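Local atomic coordinates of HEPN domain-containing protein (Sulfolobus tokodaii, PDB entry 1WOL), a protein that is of unknown function but belongs to the HEPN family, a group of small helical domains. Residues A[6-9]-A[10-14]. Numbering follows the deposited sequence.
Sequences DWIK and QAERD
The indole of Trp7 and the end amide of Gln10 lie side by side one turn apart, pointing the same way, with their planes 32° apart; the amide comes obliquely to the benzo ring near CE3. Lys2 makes a cation-pi contact with the indole, and NE1 is hydrogen-bonded to Gln47 OE1, so a wide ring with one N-H suits this junction of the chain start and helix 27-48. Gln10, long and uncharged but polar, suits a partly exposed flank where it also touches Lys40 of helix 27-48, and its CG rests 3.3 Å from Asp6 O.

Beneath the side chains runs the i to i+4 bonding of an alpha-helix: Gln10 N to Asp6 O, Ala11 N to Trp7 O, Glu12 N to Ile8 O (2.8 Å) and Arg13 N to Lys9 O. This is the first long helix, 4-23, of the HEPN helical bundle, set against helices 27-48 and 100-120. Ala11, small and buried, lets Leu114 of helix 100-120 come close, while branched Ile8 meets Val117. CG2 of Ile8, anti to its own backbone N, reaches Glu12 CD at 4.0 Å. With the Glu12 chain extended beyond CG, its OE2 forms a salt bridge with Lys118. Were Glu12 replaced by alanine, the Lys118 ammonium would probably lose this carboxylate, and the Ile8 methyl would lose the carbon it touches there. Lys9 and Arg13, both exposed, carry their charges on the outer surface.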
loop_
_atom_site.group_PDB
_atom_site.type_symbol
_atom_site.label_atom_id
_atom_site.label_comp_id
_atom_site.label_asym_id
_atom_site.label_seq_id
_atom_site.Cartn_x
_atom_site.Cartn_y
_atom_site.Cartn_z
ATOM N N ASP A 6 14.071 -1.440 8.411
ATOM C CA ASP A 6 12.973 -0.712 9.136
ATOM C C ASP A 6 11.801 -0.468 8.245
ATOM O O ASP A 6 10.640 -0.571 8.728
ATOM C CB ASP A 6 13.488 0.663 9.579
ATOM C CG ASP A 6 14.507 0.506 10.648
ATOM O OD1 ASP A 6 15.509 1.315 10.659
ATOM O OD2 ASP A 6 14.346 -0.422 11.465
ATOM N N TRP A 7 12.017 -0.090 6.983
ATOM C CA TRP A 7 10.893 0.102 6.061
ATOM C C TRP A 7 10.108 -1.229 5.949
ATOM O O TRP A 7 8.880 -1.198 5.944
ATOM C CB TRP A 7 11.368 0.479 4.623
ATOM C CG TRP A 7 11.898 1.899 4.597
ATOM C CD1 TRP A 7 13.247 2.241 4.490
ATOM C CD2 TRP A 7 11.165 3.065 4.501
ATOM N NE1 TRP A 7 13.360 3.572 4.289
ATOM C CE2 TRP A 7 12.112 4.134 4.310
ATOM C CE3 TRP A 7 9.802 3.369 4.569
ATOM C CZ2 TRP A 7 11.708 5.462 4.175
ATOM C CZ3 TRP A 7 9.371 4.692 4.436
ATOM C CH2 TRP A 7 10.359 5.764 4.229
ATOM N N ILE A 8 10.854 -2.366 5.785
ATOM C CA ILE A 8 10.164 -3.637 5.620
ATOM C C ILE A 8 9.431 -3.992 6.943
ATOM O O ILE A 8 8.276 -4.521 6.879
ATOM C CB ILE A 8 11.162 -4.742 5.154
ATOM C CG1 ILE A 8 11.784 -4.356 3.822
ATOM C CG2 ILE A 8 10.418 -6.115 5.027
ATOM C CD1 ILE A 8 10.816 -3.831 2.689
ATOM N N LYS A 9 10.001 -3.775 8.145
ATOM C CA LYS A 9 9.253 -4.089 9.372
ATOM C C LYS A 9 8.024 -3.196 9.374
ATOM O O LYS A 9 6.947 -3.781 9.825
ATOM C CB LYS A 9 10.113 -3.743 10.627
ATOM C CG LYS A 9 11.128 -4.820 10.972
ATOM C CD LYS A 9 11.736 -4.567 12.360
ATOM C CE LYS A 9 12.852 -3.633 12.328
ATOM N NZ LYS A 9 13.581 -3.649 13.763
ATOM N N GLN A 10 8.125 -1.913 9.025
ATOM C CA GLN A 10 6.914 -1.055 9.063
ATOM C C GLN A 10 5.898 -1.663 8.132
ATOM O O GLN A 10 4.663 -1.718 8.458
ATOM C CB GLN A 10 7.195 0.331 8.546
ATOM C CG GLN A 10 7.943 1.156 9.555
ATOM C CD GLN A 10 7.956 2.582 8.990
ATOM O OE1 GLN A 10 7.026 3.421 9.207
ATOM N NE2 GLN A 10 8.956 2.824 8.159
ATOM N N ALA A 11 6.356 -2.165 6.990
ATOM C CA ALA A 11 5.317 -2.690 6.048
ATOM C C ALA A 11 4.722 -3.980 6.582
ATOM O O ALA A 11 3.476 -4.137 6.380
ATOM C CB ALA A 11 6.056 -2.988 4.640
ATOM N N GLU A 12 5.505 -4.868 7.206
ATOM C CA GLU A 12 4.965 -6.122 7.700
ATOM C C GLU A 12 3.959 -5.813 8.805
ATOM O O GLU A 12 2.907 -6.414 8.939
ATOM C CB GLU A 12 6.138 -6.994 8.231
ATOM C CG GLU A 12 6.938 -7.271 7.032
ATOM C CD GLU A 12 7.848 -8.311 7.138
ATOM O OE1 GLU A 12 8.547 -8.229 8.219
ATOM O OE2 GLU A 12 7.835 -9.126 6.098
ATOM N N ARG A 13 4.246 -4.758 9.616
ATOM C CA ARG A 13 3.301 -4.482 10.738
ATOM C C ARG A 13 2.012 -3.848 10.154
ATOM O O ARG A 13 0.903 -4.133 10.693
ATOM C CB ARG A 13 4.024 -3.383 11.650
ATOM C CG ARG A 13 3.185 -3.097 12.984
ATOM C CD ARG A 13 3.293 -4.405 13.868
ATOM N NE ARG A 13 2.892 -4.018 15.230
ATOM C CZ ARG A 13 3.107 -4.809 16.210
ATOM N NH1 ARG A 13 3.797 -6.019 15.925
ATOM N NH2 ARG A 13 2.536 -4.559 17.385
ATOM N N ASP A 14 2.132 -2.994 9.147
ATOM C CA ASP A 14 0.957 -2.387 8.507
ATOM C C ASP A 14 0.077 -3.530 7.934
ATOM O O ASP A 14 -1.151 -3.445 7.983
ATOM C CB ASP A 14 1.381 -1.426 7.363
ATOM C CG ASP A 14 2.004 -0.148 7.888
ATOM O OD1 ASP A 14 1.763 0.108 9.055
ATOM O OD2 ASP A 14 2.644 0.553 7.107
#